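Local atomic coordinates of endosialidase (Enterobacteria phage phi92, PDB entry 4HIZ), a protein that cleaves sialic acid polymers internally as a phage endosialidase, with alpha-2,8- and alpha-2,9-linked chains as its substrates. Residues Leu40-Phe51 against Leu61-Phe69; Cys351-Thr362 against Asn398-Leu408. All coordinates share one frame; numbering follows the deposited sequence. Where two conformers were deposited one is given.

Contact 1: Leu40-Phe51 against Leu61-Phe69; sequences LPDISKFKNAAF and LTYVSEGFF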
loop_
_atom_site.group_PDB
_atom_site.type_symbol
_atom_site.label_atom_id
_atom_site.label_comp_id
_atom_site.label_asym_id
_atom_site.label_seq_id
_atom_site.Cartn_x
_atom_site.Cartn_y
_atom_site.Cartn_z
ATOM N N LEU A 40 13.332 37.337 -11.384
ATOM C CA LEU A 40 13.954 36.007 -11.190
ATOM C C LEU A 40 14.325 35.394 -12.521
ATOM O O LEU A 40 13.519 35.442 -13.459
ATOM C CB LEU A 40 13.066 35.032 -10.393
ATOM C CG LEU A 40 12.856 35.468 -8.935
ATOM C CD1 LEU A 40 11.919 34.512 -8.218
ATOM C CD2 LEU A 40 14.188 35.531 -8.188
ATOM N N PRO A 41 15.535 34.804 -12.611
ATOM C CA PRO A 41 15.964 34.160 -13.850
ATOM C C PRO A 41 15.422 32.732 -13.894
ATOM O O PRO A 41 14.575 32.360 -13.079
ATOM C CB PRO A 41 17.481 34.152 -13.706
ATOM C CG PRO A 41 17.694 33.895 -12.225
ATOM C CD PRO A 41 16.583 34.725 -11.556
ATOM N N ASP A 42 15.899 31.943 -14.841
ATOM C CA ASP A 42 15.491 30.556 -14.923
ATOM C C ASP A 42 16.287 29.779 -13.865
ATOM O O ASP A 42 17.351 29.232 -14.148
ATOM C CB ASP A 42 15.813 30.041 -16.321
ATOM C CG ASP A 42 15.176 28.692 -16.610
ATOM O OD1 ASP A 42 14.630 28.056 -15.679
ATOM O OD2 ASP A 42 15.232 28.276 -17.785
ATOM N N ILE A 43 15.772 29.747 -12.642
ATOM C CA ILE A 43 16.501 29.158 -11.519
ATOM C C ILE A 43 16.921 27.694 -11.739
ATOM O O ILE A 43 18.003 27.280 -11.315
ATOM C CB ILE A 43 15.696 29.383 -10.218
ATOM C CG1 ILE A 43 15.656 30.875 -9.908
ATOM C CG2 ILE A 43 16.350 28.642 -9.001
ATOM C CD1 ILE A 43 14.680 31.213 -8.775
ATOM N N SER A 44 16.110 26.929 -12.467
ATOM C CA SER A 44 16.422 25.515 -12.649
ATOM C C SER A 44 17.662 25.286 -13.529
ATOM O O SER A 44 18.204 24.179 -13.558
ATOM C CB SER A 44 15.216 24.780 -13.222
ATOM O OG SER A 44 14.883 25.334 -14.467
ATOM N N LYS A 45 18.121 26.330 -14.222
ATOM C CA LYS A 45 19.332 26.247 -15.049
ATOM C C LYS A 45 20.622 26.644 -14.300
ATOM O O LYS A 45 21.697 26.779 -14.916
ATOM C CB LYS A 45 19.192 27.109 -16.303
ATOM C CG LYS A 45 18.035 26.706 -17.220
ATOM C CD LYS A 45 18.054 25.201 -17.570
ATOM C CE LYS A 45 19.200 24.830 -18.505
ATOM N NZ LYS A 45 19.229 23.366 -18.915
ATOM N N PHE A 46 20.526 26.818 -12.989
ATOM C CA PHE A 46 21.700 27.147 -12.185
ATOM C C PHE A 46 21.907 26.045 -11.171
ATOM O O PHE A 46 20.931 25.401 -10.720
ATOM C CB PHE A 46 21.468 28.405 -11.365
ATOM C CG PHE A 46 21.388 29.672 -12.170
ATOM C CD1 PHE A 46 20.215 30.013 -12.833
ATOM C CD2 PHE A 46 22.480 30.550 -12.222
ATOM C CE1 PHE A 46 20.117 31.214 -13.548
ATOM C CE2 PHE A 46 22.409 31.759 -12.946
ATOM C CZ PHE A 46 21.228 32.092 -13.612
ATOM N N LYS A 47 23.160 25.845 -10.768
ATOM C CA LYS A 47 23.392 25.196 -9.484
ATOM C C LYS A 47 24.273 26.074 -8.624
ATOM O O LYS A 47 24.963 26.971 -9.121
ATOM C CB LYS A 47 24.050 23.814 -9.647
ATOM C CG LYS A 47 25.509 23.849 -10.084
ATOM C CD LYS A 47 26.186 22.488 -9.873
ATOM C CE LYS A 47 27.617 22.502 -10.412
ATOM N NZ LYS A 47 28.299 21.193 -10.269
ATOM N N ASN A 48 24.206 25.835 -7.324
ATOM C CA ASN A 48 25.051 26.545 -6.362
ATOM C C ASN A 48 24.934 28.069 -6.481
ATOM O O ASN A 48 25.929 28.778 -6.368
ATOM C CB ASN A 48 26.509 26.130 -6.553
ATOM C CG ASN A 48 26.699 24.620 -6.479
ATOM O OD1 ASN A 48 25.899 23.906 -5.871
ATOM N ND2 ASN A 48 27.762 24.132 -7.092
ATOM N N ALA A 49 23.720 28.577 -6.676
ATOM C CA ALA A 49 23.549 30.000 -6.909
ATOM C C ALA A 49 22.383 30.512 -6.090
ATOM O O ALA A 49 21.445 29.760 -5.785
ATOM C CB ALA A 49 23.292 30.256 -8.424
ATOM N N ALA A 50 22.418 31.794 -5.749
ATOM C CA ALA A 50 21.259 32.421 -5.118
ATOM C C ALA A 50 21.014 33.804 -5.702
ATOM O O ALA A 50 21.946 34.447 -6.202
ATOM C CB ALA A 50 21.452 32.512 -3.628
ATOM N N PHE A 51 19.764 34.261 -5.608
ATOM C CA PHE A 51 19.338 35.484 -6.291
ATOM C C PHE A 51 18.570 36.364 -5.318
ATOM O O PHE A 51 17.548 35.949 -4.776
ATOM C CB PHE A 51 18.436 35.122 -7.486
ATOM C CG PHE A 51 19.060 34.091 -8.393
ATOM C CD1 PHE A 51 19.974 34.468 -9.357
ATOM C CD2 PHE A 51 18.776 32.732 -8.233
ATOM C CE1 PHE A 51 20.585 33.504 -10.181
ATOM C CE2 PHE A 51 19.391 31.772 -9.038
ATOM C CZ PHE A 51 20.301 32.167 -10.009
ATOM N N LEU A 61 14.348 39.377 -0.686
ATOM C CA LEU A 61 14.390 38.010 -0.211
ATOM C C LEU A 61 15.335 37.301 -1.165
ATOM O O LEU A 61 15.546 37.763 -2.307
ATOM C CB LEU A 61 12.991 37.379 -0.283
ATOM C CG LEU A 61 11.937 38.090 0.597
ATOM C CD1 LEU A 61 10.535 37.612 0.264
ATOM C CD2 LEU A 61 12.275 37.799 2.091
ATOM N N THR A 62 15.918 36.184 -0.718
ATOM C CA THR A 62 16.892 35.469 -1.567
ATOM C C THR A 62 16.337 34.152 -2.016
ATOM O O THR A 62 15.734 33.431 -1.228
ATOM C CB THR A 62 18.217 35.273 -0.777
ATOM O OG1 THR A 62 18.709 36.586 -0.439
ATOM C CG2 THR A 62 19.264 34.501 -1.614
ATOM N N TYR A 63 16.503 33.846 -3.301
ATOM C CA TYR A 63 15.906 32.643 -3.868
ATOM C C TYR A 63 17.032 31.724 -4.283
ATOM O O TYR A 63 17.964 32.169 -4.987
ATOM C CB TYR A 63 15.073 33.042 -5.103
ATOM C CG TYR A 63 13.877 33.896 -4.719
ATOM C CD1 TYR A 63 14.023 35.270 -4.429
ATOM C CD2 TYR A 63 12.607 33.321 -4.568
ATOM C CE1 TYR A 63 12.937 36.040 -4.035
ATOM C CE2 TYR A 63 11.495 34.094 -4.187
ATOM C CZ TYR A 63 11.670 35.459 -3.931
ATOM O OH TYR A 63 10.585 36.239 -3.559
ATOM N N VAL A 64 16.990 30.461 -3.859
ATOM C CA VAL A 64 18.159 29.592 -4.127
ATOM C C VAL A 64 17.931 28.591 -5.246
ATOM O O VAL A 64 16.810 28.117 -5.446
ATOM C CB VAL A 64 18.623 28.832 -2.855
ATOM C CG1 VAL A 64 18.791 29.843 -1.696
ATOM C CG2 VAL A 64 17.614 27.758 -2.479
ATOM N N SER A 65 18.996 28.264 -5.973
ATOM C CA SER A 65 18.960 27.142 -6.910
ATOM C C SER A 65 19.317 25.854 -6.175
ATOM O O SER A 65 19.705 25.873 -5.011
ATOM C CB SER A 65 19.975 27.346 -8.061
ATOM O OG SER A 65 21.297 27.130 -7.558
ATOM N N GLU A 66 19.155 24.730 -6.860
ATOM C CA GLU A 66 19.634 23.468 -6.336
ATOM C C GLU A 66 21.129 23.579 -6.027
ATOM O O GLU A 66 21.874 24.217 -6.773
ATOM C CB GLU A 66 19.365 22.355 -7.348
ATOM C CG GLU A 66 17.925 21.859 -7.258
ATOM C CD GLU A 66 17.729 20.948 -6.045
ATOM O OE1 GLU A 66 18.559 20.023 -5.857
ATOM O OE2 GLU A 66 16.771 21.167 -5.274
ATOM N N GLY A 67 21.537 23.016 -4.893
ATOM C CA GLY A 67 22.953 22.927 -4.550
ATOM C C GLY A 67 23.437 24.073 -3.679
ATOM O O GLY A 67 24.501 23.954 -3.061
ATOM N N PHE A 68 22.679 25.179 -3.637
ATOM C CA PHE A 68 23.122 26.330 -2.873
ATOM C C PHE A 68 23.215 25.918 -1.394
ATOM O O PHE A 68 24.201 26.247 -0.681
ATOM C CB PHE A 68 22.194 27.549 -3.067
ATOM C CG PHE A 68 22.733 28.795 -2.427
ATOM C CD1 PHE A 68 23.669 29.575 -3.090
ATOM C CD2 PHE A 68 22.369 29.142 -1.121
ATOM C CE1 PHE A 68 24.214 30.711 -2.465
ATOM C CE2 PHE A 68 22.900 30.279 -0.498
ATOM C CZ PHE A 68 23.823 31.064 -1.175
ATOM N N PHE A 69 22.184 25.201 -0.934
ATOM C CA PHE A 69 22.235 24.519 0.362
ATOM C C PHE A 69 22.202 23.034 0.118
ATOM O O PHE A 69 21.516 22.566 -0.797
ATOM C CB PHE A 69 21.021 24.872 1.241
ATOM C CG PHE A 69 20.994 26.299 1.687
ATOM C CD1 PHE A 69 22.041 26.828 2.423
ATOM C CD2 PHE A 69 19.944 27.117 1.338
ATOM C CE1 PHE A 69 22.008 28.161 2.825
ATOM C CE2 PHE A 69 19.906 28.444 1.751
ATOM C CZ PHE A 69 20.937 28.974 2.487
HETATM O O HOH W 1 18.274 24.770 -9.641
#
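Phe51 O takes one hydrogen bond from the neighbouring strand, with Tyr63 N donating at 2.8 Å, and has the weak CA-H contact of Thr62 beside it. The edge of the Tyr63 ring also lies against this oxygen. Phe51 N answers with a bond to Tyr63 O, completing the hydrogen-bonded pair of an antiparallel beta hairpin formed by strands 49-53 and 61-64. Farther along, Ser65 N meets Ala49 O at 2.9 Å in a nearly straight bond. A hydroxyl then joins in: Ser65 OG stands between its backbone N and carbonyl carbon (chi1 74°), which points it at Ala49 N, whose N-H it accepts at 3.0 Å. Asn48 N reaches Glu66 O within the type II turn Ser65-Phe68, while a water bridges Phe46 O and Glu66 N.

Apolar groups line both faces. Ala50 CB sits over the Phe68 ring, 3.7 Å from its centroid; on the face carrying Phe51 and Tyr63, Leu40 CD1 lies over the phenol ring, whose hydroxyl is bonded to Arg435. Asn48 ND2 is held by Asp29, and Asp42 and Lys45 form salt bridges with a second subunit. Beyond the strand pairing, a serine hydroxyl, one more backbone bond and a water thus together continue the polar link.

Contact 2: Cys351-Thr362 against Asn398-Leu408; sequences CIKYYDGILYLT and NLPFAKVGDYL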
loop_
_atom_site.group_PDB
_atom_site.type_symbol
_atom_site.label_atom_id
_atom_site.label_comp_id
_atom_site.label_asym_id
_atom_site.label_seq_id
_atom_site.Cartn_x
_atom_site.Cartn_y
_atom_site.Cartn_z
ATOM N N CYS A 351 8.041 29.569 19.756
ATOM C CA CYS A 351 8.888 28.374 19.704
ATOM C C CYS A 351 9.994 28.673 20.690
ATOM O O CYS A 351 10.584 29.770 20.668
ATOM C CB CYS A 351 9.485 28.182 18.315
ATOM S SG CYS A 351 8.240 27.636 17.091
ATOM N N ILE A 352 10.281 27.715 21.562
ATOM C CA ILE A 352 11.300 27.956 22.582
ATOM C C ILE A 352 12.316 26.824 22.620
ATOM O O ILE A 352 11.943 25.650 22.507
ATOM C CB ILE A 352 10.695 28.119 23.999
ATOM C CG1 ILE A 352 9.772 26.948 24.364
ATOM C CG2 ILE A 352 9.915 29.426 24.081
ATOM C CD1 ILE A 352 9.280 26.992 25.846
ATOM N N LYS A 353 13.598 27.173 22.755
ATOM C CA LYS A 353 14.656 26.159 22.860
ATOM C C LYS A 353 15.745 26.663 23.800
ATOM O O LYS A 353 16.187 27.799 23.701
ATOM C CB LYS A 353 15.261 25.834 21.493
ATOM C CG LYS A 353 14.283 25.112 20.526
ATOM C CD LYS A 353 13.932 23.706 21.046
ATOM C CE LYS A 353 12.765 23.041 20.252
ATOM N NZ LYS A 353 11.483 23.906 20.363
ATOM N N TYR A 354 16.172 25.788 24.691
ATOM C CA TYR A 354 17.247 26.108 25.641
ATOM C C TYR A 354 18.545 25.476 25.189
ATOM O O TYR A 354 18.587 24.259 24.906
ATOM C CB TYR A 354 16.832 25.573 27.006
ATOM C CG TYR A 354 17.773 25.833 28.149
ATOM C CD1 TYR A 354 17.740 27.042 28.837
ATOM C CD2 TYR A 354 18.643 24.844 28.584
ATOM C CE1 TYR A 354 18.586 27.259 29.944
ATOM C CE2 TYR A 354 19.480 25.068 29.667
ATOM C CZ TYR A 354 19.443 26.268 30.321
ATOM O OH TYR A 354 20.279 26.470 31.427
ATOM N N TYR A 355 19.609 26.285 25.122
ATOM C CA TYR A 355 20.942 25.765 24.814
ATOM C C TYR A 355 21.969 26.434 25.700
ATOM O O TYR A 355 22.071 27.665 25.712
ATOM C CB TYR A 355 21.333 26.117 23.382
ATOM C CG TYR A 355 20.511 25.476 22.319
ATOM C CD1 TYR A 355 20.821 24.199 21.868
ATOM C CD2 TYR A 355 19.446 26.148 21.741
ATOM C CE1 TYR A 355 20.092 23.600 20.851
ATOM C CE2 TYR A 355 18.703 25.563 20.725
ATOM C CZ TYR A 355 19.033 24.281 20.297
ATOM O OH TYR A 355 18.330 23.685 19.282
ATOM N N ASP A 356 22.734 25.623 26.429
ATOM C CA ASP A 356 23.878 26.141 27.172
ATOM C C ASP A 356 23.515 27.332 28.050
ATOM O O ASP A 356 24.219 28.348 28.061
ATOM C CB ASP A 356 24.971 26.557 26.201
ATOM C CG ASP A 356 25.497 25.390 25.409
ATOM O OD1 ASP A 356 25.511 24.258 25.967
ATOM O OD2 ASP A 356 25.886 25.575 24.226
ATOM N N GLY A 357 22.422 27.212 28.784
ATOM C CA GLY A 357 22.077 28.221 29.771
ATOM C C GLY A 357 21.278 29.396 29.231
ATOM O O GLY A 357 20.907 30.272 29.995
ATOM N N ILE A 358 20.985 29.402 27.929
ATOM C CA ILE A 358 20.256 30.519 27.323
ATOM C C ILE A 358 18.971 29.986 26.725
ATOM O O ILE A 358 18.971 28.956 26.060
ATOM C CB ILE A 358 21.098 31.250 26.266
ATOM C CG1 ILE A 358 22.348 31.824 26.949
ATOM C CG2 ILE A 358 20.279 32.395 25.588
ATOM C CD1 ILE A 358 23.232 32.590 26.055
ATOM N N LEU A 359 17.866 30.670 26.980
ATOM C CA LEU A 359 16.585 30.257 26.436
ATOM C C LEU A 359 16.304 31.200 25.260
ATOM O O LEU A 359 16.293 32.410 25.429
ATOM C CB LEU A 359 15.512 30.439 27.537
ATOM C CG LEU A 359 14.079 30.051 27.147
ATOM C CD1 LEU A 359 14.025 28.567 26.679
ATOM C CD2 LEU A 359 13.176 30.310 28.381
ATOM N N TYR A 360 16.081 30.635 24.066
ATOM C CA TYR A 360 15.723 31.416 22.866
ATOM C C TYR A 360 14.259 31.230 22.567
ATOM O O TYR A 360 13.693 30.169 22.832
ATOM C CB TYR A 360 16.550 30.891 21.663
ATOM C CG TYR A 360 18.040 31.058 21.879
ATOM C CD1 TYR A 360 18.669 32.277 21.591
ATOM C CD2 TYR A 360 18.815 30.009 22.396
ATOM C CE1 TYR A 360 20.040 32.460 21.807
ATOM C CE2 TYR A 360 20.191 30.166 22.600
ATOM C CZ TYR A 360 20.790 31.394 22.308
ATOM O OH TYR A 360 22.138 31.562 22.512
ATOM N N LEU A 361 13.634 32.283 22.036
ATOM C CA LEU A 361 12.198 32.266 21.760
ATOM C C LEU A 361 11.940 33.026 20.465
ATOM O O LEU A 361 12.547 34.070 20.218
ATOM C CB LEU A 361 11.452 32.939 22.946
ATOM C CG LEU A 361 9.920 33.116 22.830
ATOM C CD1 LEU A 361 9.254 33.097 24.226
ATOM C CD2 LEU A 361 9.510 34.421 22.126
ATOM N N THR A 362 11.061 32.493 19.615
ATOM C CA THR A 362 10.552 33.306 18.493
ATOM C C THR A 362 9.048 33.370 18.575
ATOM O O THR A 362 8.420 32.438 19.089
ATOM C CB THR A 362 10.854 32.638 17.119
ATOM O OG1 THR A 362 10.252 31.340 17.086
ATOM C CG2 THR A 362 12.338 32.526 16.882
ATOM N N ASN A 398 4.456 30.282 12.638
ATOM C CA ASN A 398 5.424 30.092 13.715
ATOM C C ASN A 398 6.818 29.990 13.094
ATOM O O ASN A 398 6.956 29.730 11.891
ATOM C CB ASN A 398 5.093 28.880 14.616
ATOM C CG ASN A 398 5.215 27.566 13.890
ATOM O OD1 ASN A 398 4.824 27.482 12.752
ATOM N ND2 ASN A 398 5.725 26.550 14.534
ATOM N N LEU A 399 7.850 30.175 13.911
ATOM C CA LEU A 399 9.231 30.217 13.427
ATOM C C LEU A 399 10.095 29.238 14.220
ATOM O O LEU A 399 10.887 29.636 15.086
ATOM C CB LEU A 399 9.825 31.626 13.546
ATOM C CG LEU A 399 9.188 32.708 12.641
ATOM C CD1 LEU A 399 9.921 34.055 12.844
ATOM C CD2 LEU A 399 9.269 32.312 11.177
ATOM N N PRO A 400 9.934 27.947 13.959
ATOM C CA PRO A 400 10.738 26.956 14.695
ATOM C C PRO A 400 12.191 27.002 14.258
ATOM O O PRO A 400 12.555 27.489 13.157
ATOM C CB PRO A 400 10.067 25.615 14.348
ATOM C CG PRO A 400 9.589 25.859 12.915
ATOM C CD PRO A 400 9.030 27.313 12.977
ATOM N N PHE A 401 13.064 26.509 15.131
ATOM C CA PHE A 401 14.478 26.726 14.893
ATOM C C PHE A 401 15.304 25.746 15.696
ATOM O O PHE A 401 14.802 25.119 16.647
ATOM C CB PHE A 401 14.881 28.165 15.282
ATOM C CG PHE A 401 14.727 28.454 16.754
ATOM C CD1 PHE A 401 13.496 28.904 17.251
ATOM C CD2 PHE A 401 15.801 28.273 17.638
ATOM C CE1 PHE A 401 13.329 29.179 18.627
ATOM C CE2 PHE A 401 15.629 28.563 19.020
ATOM C CZ PHE A 401 14.402 28.987 19.497
ATOM N N ALA A 402 16.566 25.609 15.306
ATOM C CA ALA A 402 17.554 24.958 16.175
ATOM C C ALA A 402 18.838 25.778 16.190
ATOM O O ALA A 402 19.091 26.547 15.253
ATOM C CB ALA A 402 17.872 23.536 15.609
ATOM N N LYS A 403 19.659 25.606 17.234
ATOM C CA LYS A 403 20.967 26.266 17.297
ATOM C C LYS A 403 22.030 25.264 16.866
ATOM O O LYS A 403 22.088 24.139 17.391
ATOM C CB LYS A 403 21.284 26.754 18.725
ATOM C CG LYS A 403 22.583 27.529 18.791
ATOM C CD LYS A 403 22.689 28.228 20.174
ATOM C CE LYS A 403 23.929 29.090 20.255
ATOM N NZ LYS A 403 25.144 28.202 20.365
ATOM N N VAL A 404 22.846 25.650 15.887
ATOM C CA VAL A 404 23.944 24.790 15.437
ATOM C C VAL A 404 25.175 25.682 15.459
ATOM O O VAL A 404 25.269 26.643 14.706
ATOM C CB VAL A 404 23.703 24.255 14.012
ATOM C CG1 VAL A 404 24.864 23.359 13.571
ATOM C CG2 VAL A 404 22.389 23.472 13.932
ATOM N N GLY A 405 26.108 25.387 16.351
ATOM C CA GLY A 405 27.232 26.279 16.558
ATOM C C GLY A 405 26.734 27.655 16.953
ATOM O O GLY A 405 25.857 27.793 17.816
ATOM N N ASP A 406 27.271 28.675 16.294
ATOM C CA ASP A 406 26.983 30.052 16.653
ATOM C C ASP A 406 25.627 30.541 16.143
ATOM O O ASP A 406 25.229 31.667 16.451
ATOM C CB ASP A 406 28.061 30.976 16.083
ATOM C CG ASP A 406 29.409 30.856 16.805
ATOM O OD1 ASP A 406 29.479 30.318 17.937
ATOM O OD2 ASP A 406 30.411 31.343 16.234
ATOM N N TYR A 407 24.936 29.718 15.361
ATOM C CA TYR A 407 23.771 30.192 14.620
ATOM C C TYR A 407 22.465 29.545 15.005
ATOM O O TYR A 407 22.405 28.357 15.310
ATOM C CB TYR A 407 23.973 29.901 13.117
ATOM C CG TYR A 407 25.131 30.658 12.548
ATOM C CD1 TYR A 407 24.963 31.944 12.034
ATOM C CD2 TYR A 407 26.402 30.083 12.503
ATOM C CE1 TYR A 407 26.040 32.643 11.486
ATOM C CE2 TYR A 407 27.480 30.768 11.966
ATOM C CZ TYR A 407 27.298 32.047 11.476
ATOM O OH TYR A 407 28.388 32.707 10.953
ATOM N N LEU A 408 21.397 30.325 14.927
ATOM C CA LEU A 408 20.058 29.760 14.910
ATOM C C LEU A 408 19.657 29.611 13.458
ATOM O O LEU A 408 19.756 30.575 12.678
ATOM C CB LEU A 408 19.050 30.720 15.576
ATOM C CG LEU A 408 19.306 31.017 17.069
ATOM C CD1 LEU A 408 18.119 31.782 17.633
ATOM C CD2 LEU A 408 19.507 29.731 17.851
HETATM O O HOH W 2 12.090 25.517 17.898
HETATM O O HOH W 3 24.618 25.833 21.778
HETATM O O HOH W 4 7.173 30.987 16.672
#
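Two first torsions direct side chains of strand 401-404 at Tyr360. Phe401 CG stands between its backbone N and carbonyl carbon (chi1 64°), bringing the far end of the ring to Tyr360 CB, with CZ 3.6 Å away. Lys403 has CG anti to the backbone N (chi1 -176°), and the extended chain carries CD alongside Tyr360 CE2 at 4.0 Å. Its CB, placed by the backbone, settles over the centre of the Tyr355 ring, 3.5 Å from the centroid, in a CH-pi contact. That tyrosine is fixed at its far end, where Tyr355 OH accepts the N-H of Lys403 at 3.1 Å in a nearly straight bond. These contacts pack neighbouring blade sheets of the catalytic beta propeller: the hairpin 347-365 supplies one surface, and strand 401-404, the edge strand of the next sheet, the other.

Just ahead of that strand, Thr362 OG1 donates to Leu399 O at 2.7 Å, approaching from above the carbonyl plane, and accepts from a water that also binds Leu399 N. Cys351 SG rests on Pro400 CA at 3.5 Å. A second water joins Lys353 NZ to Phe401 N, while the ammonium also bonds to Ile352 O and forms a salt bridge with Asp88. Lys403 NZ turns back to Gly405 O, and a further water connects it to Asp356 OD2.

The two contacts come in series along the chain, contact 1 closing before contact 2 opens, with centres 27 Å apart and nearest atoms about 10 Å apart. One mixed sheet connects them. Contact 1 pairs strands 49-53 and 61-64 of the N-terminal extension, and strand 61-64 runs parallel to 456-460, so the extension prolongs a sheet of the catalytic propeller. From there the sheet passes through 435-442 and 407-413 to 401-404, the outermost strand at the other end within this chain, where contact 2 packs it on the hairpin 347-365. A single sheet therefore ties the extension, which also meets a second subunit, to the packing between propeller blades.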